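Local atomic coordinates of nisin biosynthesis protein nisC (PDB entry 2G0D), a protein that probably cyclises the lantibiotic nisin during its maturation, forming thioether rings with the help of a bound zinc ion. Residues V211-A216 with Y288-L293; G283-Y288 with S335-L340. All blocks are in the same frame, centred on the assembly; numbering follows the deposited sequence.

Contact 1. Residues V211-A216 with Y288-L293; sequences VGCILA and YLYGGL
The phenol oxygen of Y290, whose ring meets C213 across this contact, is gripped twice beyond the two segments: it is hydrogen-bonded both to the carbonyl O of L400 and to the backbone N of F402. The setting is the alpha toroid of the lanthionine cyclases, where helix 208-221 lies beside helix 281-294, the short segment axes 8.7 Å apart and inclined by 32°. Those two bonds fix the far end of the tyrosine, and a stack with F405 steadies the ring. Across the contact, the ring is met by C213. With CG anti to the carbonyl carbon (chi1 -64°), Y290 presents a ring edge to the cysteine, and SG of C213 sits 3.8 Å from CD2 of Y290. The sulfur lies 77° off the ring normal, near the ring plane, making this a sulfur-aromatic contact at the edge. CB of C213 follows in the same plane. One turn along, the CB of A216 points toward the other helix and the backbones draw close, with the CA atoms of A216 and G291 5.6 Å apart. CB of A216 is 4.0 Å from N of G291 and rests 3.7 Å from the carbonyl O of Y290.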
ATOM      1  N   VAL A 211      -6.414   4.807  -5.960  1.00 29.49           N
ATOM      2  CA  VAL A 211      -6.638   6.235  -6.175  1.00 29.87           C
ATOM      3  C   VAL A 211      -7.743   6.732  -5.280  1.00 29.73           C
ATOM      4  O   VAL A 211      -7.577   7.741  -4.630  1.00 30.47           O
ATOM      5  CB  VAL A 211      -6.992   6.590  -7.643  1.00 31.41           C
ATOM      6  N   GLY A 212      -8.862   6.012  -5.243  1.00 29.77           N
ATOM      7  CA  GLY A 212      -9.987   6.331  -4.362  1.00 29.53           C
ATOM      8  C   GLY A 212      -9.599   6.473  -2.900  1.00 30.08           C
ATOM      9  O   GLY A 212      -9.939   7.473  -2.271  1.00 30.25           O
ATOM     10  N   CYS A 213      -8.868   5.490  -2.362  1.00 29.62           N
ATOM     11  CA  CYS A 213      -8.407   5.540  -0.971  1.00 29.76           C
ATOM     12  C   CYS A 213      -7.572   6.774  -0.715  1.00 29.84           C
ATOM     13  O   CYS A 213      -7.770   7.453   0.299  1.00 29.93           O
ATOM     14  CB  CYS A 213      -7.591   4.297  -0.591  1.00 29.69           C
ATOM     15  SG  CYS A 213      -8.589   2.768  -0.460  1.00 29.21           S
ATOM     16  N   ILE A 214      -6.641   7.075  -1.627  1.00 30.19           N
ATOM     17  CA  ILE A 214      -5.720   8.189  -1.381  1.00 29.76           C
ATOM     18  C   ILE A 214      -6.456   9.527  -1.440  1.00 30.00           C
ATOM     19  O   ILE A 214      -6.169  10.440  -0.657  1.00 30.19           O
ATOM     20  CB  ILE A 214      -4.400   8.138  -2.243  1.00 30.54           C
ATOM     21  CG1 ILE A 214      -3.245   8.824  -1.500  1.00 30.36           C
ATOM     22  CG2 ILE A 214      -4.581   8.770  -3.633  1.00 29.65           C
ATOM     23  CD1 ILE A 214      -2.887   8.163  -0.129  1.00 29.31           C
ATOM     24  N   LEU A 215      -7.437   9.632  -2.335  1.00 29.53           N
ATOM     25  CA  LEU A 215      -8.280  10.843  -2.376  1.00 29.37           C
ATOM     26  C   LEU A 215      -9.163  11.054  -1.156  1.00 29.28           C
ATOM     27  O   LEU A 215      -9.378  12.205  -0.743  1.00 30.20           O
ATOM     28  CB  LEU A 215      -9.146  10.877  -3.629  1.00 29.20           C
ATOM     29  CG  LEU A 215      -8.354  10.955  -4.937  1.00 29.36           C
ATOM     30  CD1 LEU A 215      -9.322  10.810  -6.104  1.00 31.19           C
ATOM     31  CD2 LEU A 215      -7.512  12.249  -5.075  1.00 27.20           C
ATOM     32  N   ALA A 216      -9.701   9.961  -0.609  1.00 28.86           N
ATOM     33  CA  ALA A 216     -10.470  10.021   0.621  1.00 29.30           C
ATOM     34  C   ALA A 216      -9.561  10.451   1.778  1.00 29.66           C
ATOM     35  O   ALA A 216      -9.916  11.337   2.563  1.00 29.54           O
ATOM     36  CB  ALA A 216     -11.111   8.655   0.920  1.00 29.78           C
ATOM     37  N   TYR A 288     -14.229   1.476   0.469  1.00 28.88           N
ATOM     38  CA  TYR A 288     -15.577   1.719   0.946  1.00 29.12           C
ATOM     39  C   TYR A 288     -15.513   2.283   2.376  1.00 29.40           C
ATOM     40  O   TYR A 288     -16.308   3.151   2.766  1.00 28.98           O
ATOM     41  CB  TYR A 288     -16.393   0.425   0.899  1.00 29.47           C
ATOM     42  CG  TYR A 288     -16.974   0.074  -0.471  1.00 30.98           C
ATOM     43  CD1 TYR A 288     -18.306   0.393  -0.779  1.00 31.72           C
ATOM     44  CD2 TYR A 288     -16.207  -0.572  -1.454  1.00 30.18           C
ATOM     45  CE1 TYR A 288     -18.868   0.090  -2.030  1.00 30.17           C
ATOM     46  CE2 TYR A 288     -16.769  -0.894  -2.716  1.00 29.57           C
ATOM     47  CZ  TYR A 288     -18.108  -0.564  -2.982  1.00 31.14           C
ATOM     48  OH  TYR A 288     -18.694  -0.860  -4.200  1.00 31.29           O
ATOM     49  N   LEU A 289     -14.547   1.789   3.136  1.00 28.00           N
ATOM     50  CA  LEU A 289     -14.361   2.194   4.503  1.00 27.99           C
ATOM     51  C   LEU A 289     -13.993   3.681   4.499  1.00 28.23           C
ATOM     52  O   LEU A 289     -14.693   4.501   5.101  1.00 26.78           O
ATOM     53  CB  LEU A 289     -13.236   1.338   5.139  1.00 28.18           C
ATOM     54  CG  LEU A 289     -12.838   1.747   6.553  1.00 29.16           C
ATOM     55  CD1 LEU A 289     -14.103   1.648   7.448  1.00 28.36           C
ATOM     56  CD2 LEU A 289     -11.697   0.918   7.102  1.00 27.59           C
ATOM     57  N   TYR A 290     -12.891   4.004   3.806  1.00 28.05           N
ATOM     58  CA  TYR A 290     -12.368   5.352   3.734  1.00 28.48           C
ATOM     59  C   TYR A 290     -13.325   6.323   3.046  1.00 29.25           C
ATOM     60  O   TYR A 290     -13.516   7.442   3.525  1.00 29.37           O
ATOM     61  CB  TYR A 290     -11.003   5.364   3.053  1.00 28.88           C
ATOM     62  CG  TYR A 290      -9.893   4.602   3.802  1.00 30.07           C
ATOM     63  CD1 TYR A 290      -9.884   4.509   5.208  1.00 29.44           C
ATOM     64  CD2 TYR A 290      -8.847   4.025   3.104  1.00 27.91           C
ATOM     65  CE1 TYR A 290      -8.855   3.831   5.885  1.00 30.74           C
ATOM     66  CE2 TYR A 290      -7.823   3.341   3.763  1.00 29.52           C
ATOM     67  CZ  TYR A 290      -7.829   3.255   5.143  1.00 31.24           C
ATOM     68  OH  TYR A 290      -6.818   2.560   5.767  1.00 32.07           O
ATOM     69  N   GLY A 291     -13.908   5.905   1.922  1.00 29.43           N
ATOM     70  CA  GLY A 291     -14.964   6.697   1.239  1.00 29.74           C
ATOM     71  C   GLY A 291     -16.138   6.981   2.159  1.00 29.92           C
ATOM     72  O   GLY A 291     -16.589   8.136   2.281  1.00 30.24           O
ATOM     73  N   GLY A 292     -16.611   5.937   2.835  1.00 29.38           N
ATOM     74  CA  GLY A 292     -17.717   6.043   3.781  1.00 29.35           C
ATOM     75  C   GLY A 292     -17.456   6.982   4.943  1.00 30.44           C
ATOM     76  O   GLY A 292     -18.345   7.758   5.337  1.00 30.60           O
ATOM     77  N   LEU A 293     -16.256   6.903   5.514  1.00 30.55           N
ATOM     78  CA  LEU A 293     -15.877   7.817   6.594  1.00 31.97           C
ATOM     79  C   LEU A 293     -15.643   9.229   6.051  1.00 32.51           C
ATOM     80  O   LEU A 293     -16.102  10.188   6.669  1.00 33.49           O
ATOM     81  CB  LEU A 293     -14.671   7.320   7.403  1.00 31.39           C
ATOM     82  CG  LEU A 293     -14.833   5.951   8.101  1.00 33.15           C
ATOM     83  CD1 LEU A 293     -13.455   5.410   8.587  1.00 30.96           C
ATOM     84  CD2 LEU A 293     -15.860   5.971   9.237  1.00 30.48           C
TER

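Contact 2. Residues G283-Y288 with S335-L340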
ATOM      1  N   GLY A 283      -8.650  -5.471  -0.188  1.00 30.24           N
ATOM      2  CA  GLY A 283      -8.178  -4.116  -0.530  1.00 29.99           C
ATOM      3  C   GLY A 283      -9.302  -3.184  -0.943  1.00 29.59           C
ATOM      4  O   GLY A 283      -9.321  -2.019  -0.569  1.00 28.72           O
ATOM      5  N   ILE A 284     -10.238  -3.700  -1.737  1.00 30.17           N
ATOM      6  CA  ILE A 284     -11.418  -2.935  -2.157  1.00 29.11           C
ATOM      7  C   ILE A 284     -12.238  -2.471  -0.939  1.00 29.54           C
ATOM      8  O   ILE A 284     -12.788  -1.374  -0.960  1.00 29.99           O
ATOM      9  CB  ILE A 284     -12.268  -3.740  -3.190  1.00 29.95           C
ATOM     10  CG1 ILE A 284     -11.530  -3.827  -4.538  1.00 27.32           C
ATOM     11  CG2 ILE A 284     -13.690  -3.161  -3.343  1.00 27.61           C
ATOM     12  CD1 ILE A 284     -11.958  -5.003  -5.397  1.00 27.31           C
ATOM     13  N   SER A 285     -12.291  -3.272   0.132  1.00 28.97           N
ATOM     14  CA  SER A 285     -13.050  -2.875   1.336  1.00 28.32           C
ATOM     15  C   SER A 285     -12.512  -1.585   1.950  1.00 28.11           C
ATOM     16  O   SER A 285     -13.256  -0.856   2.591  1.00 28.04           O
ATOM     17  CB  SER A 285     -13.075  -3.981   2.396  1.00 28.18           C
ATOM     18  OG  SER A 285     -11.816  -4.154   3.064  1.00 29.33           O
ATOM     19  N   LEU A 286     -11.217  -1.319   1.769  1.00 28.11           N
ATOM     20  CA  LEU A 286     -10.605  -0.062   2.250  1.00 28.17           C
ATOM     21  C   LEU A 286     -11.198   1.168   1.540  1.00 28.51           C
ATOM     22  O   LEU A 286     -11.492   2.183   2.168  1.00 28.60           O
ATOM     23  CB  LEU A 286      -9.064  -0.109   2.111  1.00 27.60           C
ATOM     24  CG  LEU A 286      -8.327  -1.127   3.013  1.00 26.87           C
ATOM     25  CD1 LEU A 286      -6.817  -1.246   2.674  1.00 24.72           C
ATOM     26  CD2 LEU A 286      -8.517  -0.739   4.437  1.00 22.68           C
ATOM     27  N   LEU A 287     -11.391   1.073   0.231  1.00 29.16           N
ATOM     28  CA  LEU A 287     -12.080   2.141  -0.508  1.00 29.42           C
ATOM     29  C   LEU A 287     -13.436   2.486   0.131  1.00 29.28           C
ATOM     30  O   LEU A 287     -13.743   3.650   0.326  1.00 29.74           O
ATOM     31  CB  LEU A 287     -12.287   1.748  -1.987  1.00 29.38           C
ATOM     32  CG  LEU A 287     -13.152   2.722  -2.811  1.00 29.88           C
ATOM     33  CD1 LEU A 287     -12.461   4.097  -2.997  1.00 29.55           C
ATOM     34  CD2 LEU A 287     -13.499   2.120  -4.168  1.00 29.36           C
ATOM     35  N   TYR A 288     -14.229   1.476   0.469  1.00 28.88           N
ATOM     36  CA  TYR A 288     -15.577   1.719   0.946  1.00 29.12           C
ATOM     37  C   TYR A 288     -15.513   2.283   2.376  1.00 29.40           C
ATOM     38  O   TYR A 288     -16.308   3.151   2.766  1.00 28.98           O
ATOM     39  CB  TYR A 288     -16.393   0.425   0.899  1.00 29.47           C
ATOM     40  CG  TYR A 288     -16.974   0.074  -0.471  1.00 30.98           C
ATOM     41  CD1 TYR A 288     -18.306   0.393  -0.779  1.00 31.72           C
ATOM     42  CD2 TYR A 288     -16.207  -0.572  -1.454  1.00 30.18           C
ATOM     43  CE1 TYR A 288     -18.868   0.090  -2.030  1.00 30.17           C
ATOM     44  CE2 TYR A 288     -16.769  -0.894  -2.716  1.00 29.57           C
ATOM     45  CZ  TYR A 288     -18.108  -0.564  -2.982  1.00 31.14           C
ATOM     46  OH  TYR A 288     -18.694  -0.860  -4.200  1.00 31.29           O
ATOM     47  N   SER A 335      -7.424  -5.693  11.313  1.00 27.51           N
ATOM     48  CA  SER A 335      -6.967  -5.034  12.510  1.00 27.07           C
ATOM     49  C   SER A 335      -7.197  -3.508  12.374  1.00 26.27           C
ATOM     50  O   SER A 335      -7.537  -2.818  13.357  1.00 24.53           O
ATOM     51  CB  SER A 335      -5.500  -5.374  12.739  1.00 26.39           C
ATOM     52  OG  SER A 335      -5.043  -4.779  13.924  1.00 31.56           O
ATOM     53  N   LEU A 336      -7.017  -3.002  11.158  1.00 25.79           N
ATOM     54  CA  LEU A 336      -7.333  -1.610  10.876  1.00 27.51           C
ATOM     55  C   LEU A 336      -8.832  -1.295  10.994  1.00 27.50           C
ATOM     56  O   LEU A 336      -9.194  -0.315  11.647  1.00 28.53           O
ATOM     57  CB  LEU A 336      -6.763  -1.122   9.528  1.00 27.04           C
ATOM     58  CG  LEU A 336      -7.321   0.290   9.372  1.00 29.75           C
ATOM     59  CD1 LEU A 336      -6.386   1.381   9.912  1.00 25.87           C
ATOM     60  CD2 LEU A 336      -7.800   0.580   7.980  1.00 32.42           C
ATOM     61  N   PHE A 337      -9.695  -2.112  10.386  1.00 27.52           N
ATOM     62  CA  PHE A 337     -11.150  -2.010  10.632  1.00 28.31           C
ATOM     63  C   PHE A 337     -11.528  -1.938  12.114  1.00 28.96           C
ATOM     64  O   PHE A 337     -12.320  -1.081  12.522  1.00 28.66           O
ATOM     65  CB  PHE A 337     -11.894  -3.173  10.002  1.00 28.10           C
ATOM     66  CG  PHE A 337     -12.291  -2.949   8.588  1.00 29.94           C
ATOM     67  CD1 PHE A 337     -11.334  -2.922   7.564  1.00 30.20           C
ATOM     68  CD2 PHE A 337     -13.644  -2.780   8.258  1.00 29.81           C
ATOM     69  CE1 PHE A 337     -11.724  -2.717   6.238  1.00 30.35           C
ATOM     70  CE2 PHE A 337     -14.038  -2.585   6.947  1.00 30.40           C
ATOM     71  CZ  PHE A 337     -13.086  -2.563   5.930  1.00 30.05           C
ATOM     72  N   LYS A 338     -10.965  -2.843  12.920  1.00 30.35           N
ATOM     73  CA  LYS A 338     -11.267  -2.904  14.354  1.00 31.34           C
ATOM     74  C   LYS A 338     -10.828  -1.623  15.076  1.00 31.73           C
ATOM     75  O   LYS A 338     -11.572  -1.073  15.871  1.00 31.29           O
ATOM     76  CB  LYS A 338     -10.592  -4.126  14.983  1.00 31.39           C
ATOM     77  CG  LYS A 338     -10.966  -4.345  16.434  1.00 33.02           C
ATOM     78  CD  LYS A 338     -10.169  -5.458  17.067  1.00 34.43           C
ATOM     79  CE  LYS A 338     -10.569  -5.626  18.526  1.00 39.29           C
ATOM     80  NZ  LYS A 338     -11.938  -6.208  18.650  1.00 42.20           N
ATOM     81  N   ARG A 339      -9.608  -1.169  14.779  1.00 32.52           N
ATOM     82  CA  ARG A 339      -9.062   0.087  15.279  1.00 33.12           C
ATOM     83  C   ARG A 339      -9.964   1.302  14.964  1.00 33.20           C
ATOM     84  O   ARG A 339     -10.149   2.154  15.822  1.00 33.12           O
ATOM     85  CB  ARG A 339      -7.662   0.321  14.675  1.00 32.97           C
ATOM     86  CG  ARG A 339      -6.843   1.444  15.350  1.00 35.55           C
ATOM     87  CD  ARG A 339      -5.329   1.098  15.380  1.00 35.70           C
ATOM     88  NE  ARG A 339      -4.985   0.710  14.052  1.00 36.91           N
ATOM     89  CZ  ARG A 339      -4.730  -0.527  13.639  1.00 34.43           C
ATOM     90  NH1 ARG A 339      -4.669  -1.567  14.467  1.00 35.15           N
ATOM     91  NH2 ARG A 339      -4.524  -0.695  12.360  1.00 29.59           N
ATOM     92  N   LEU A 340     -10.494   1.400  13.739  1.00 32.68           N
ATOM     93  CA  LEU A 340     -11.277   2.601  13.371  1.00 32.57           C
ATOM     94  C   LEU A 340     -12.760   2.522  13.796  1.00 33.56           C
ATOM     95  O   LEU A 340     -13.347   3.529  14.178  1.00 33.63           O
ATOM     96  CB  LEU A 340     -11.156   2.927  11.879  1.00 32.10           C
ATOM     97  CG  LEU A 340      -9.755   3.270  11.320  1.00 30.24           C
ATOM     98  CD1 LEU A 340      -9.818   3.584   9.836  1.00 28.87           C
ATOM     99  CD2 LEU A 340      -9.076   4.404  12.087  1.00 29.56           C
TER
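F337, L286 and S285 have the most surface buried where helix 327-341 packs beside helix 281-294, and the ring of F337 spans most of the gap to S285. The two short segments run nearly parallel, 21° between their directions, but their axes stay 11.8 Å apart, and even the nearest CA atoms, those of L286 and F337, are 8.6 Å from each other. Side chains therefore bridge the gap between two neighbouring helices of the alpha toroid. F337 sends its ring across so that the far end, CE1 and CZ, arrives at S285. OG of S285 is 3.5 Å from CE1 of F337, an oblique approach to the ring, while CB of S285 touches CZ of the same ring. The serine hydroxyl is held back against its own helix: with chi1 at 73°, OG sits between the backbone N and the carbonyl carbon and is hydrogen-bonded to the carbonyl O of P282, just before the segment.

Alongside the ring contact, L286 supplies a single methyl group. Its CD2 lies 3.8 Å from CD2 of L336, and the two leucine side chains cross at a slant. The same CD2 of L286 also reaches CE1 of F337, more loosely at 4.2 Å, so one methyl touches both residues of the opposing helix. Beyond the pair, L308 of helix 298-314 touches both S285 and F337, and L204 and L401 from loops lie against L286. No hydrogen bond spans the two segments. The chemistry is thus that of a buried, largely apolar seam, in which the hydroxyl and carbonyl oxygens of S285 also border the aromatic ring; the hydroxyl has its polar need met within its own helix rather than by the neighbour.

Helix 281-294 is common to both contacts: its earlier part, 283-288, faces helix 327-341 in contact 2, and its later part, 288-293, faces helix 208-221 in contact 1, with Y288 belonging to both ranges. The contact centres are about 10 Å apart, and along the chain the segments alternate, 211-216, 283-288, 288-293, then 335-340. The two sites also touch directly, with SG of C213 3.3 Å from the backbone N of L287. Three helices are thereby joined side by side in the alpha toroid. In contact 2 the side chain of L286 is about 13 Å from the zinc ion held by C278, C324 and H325.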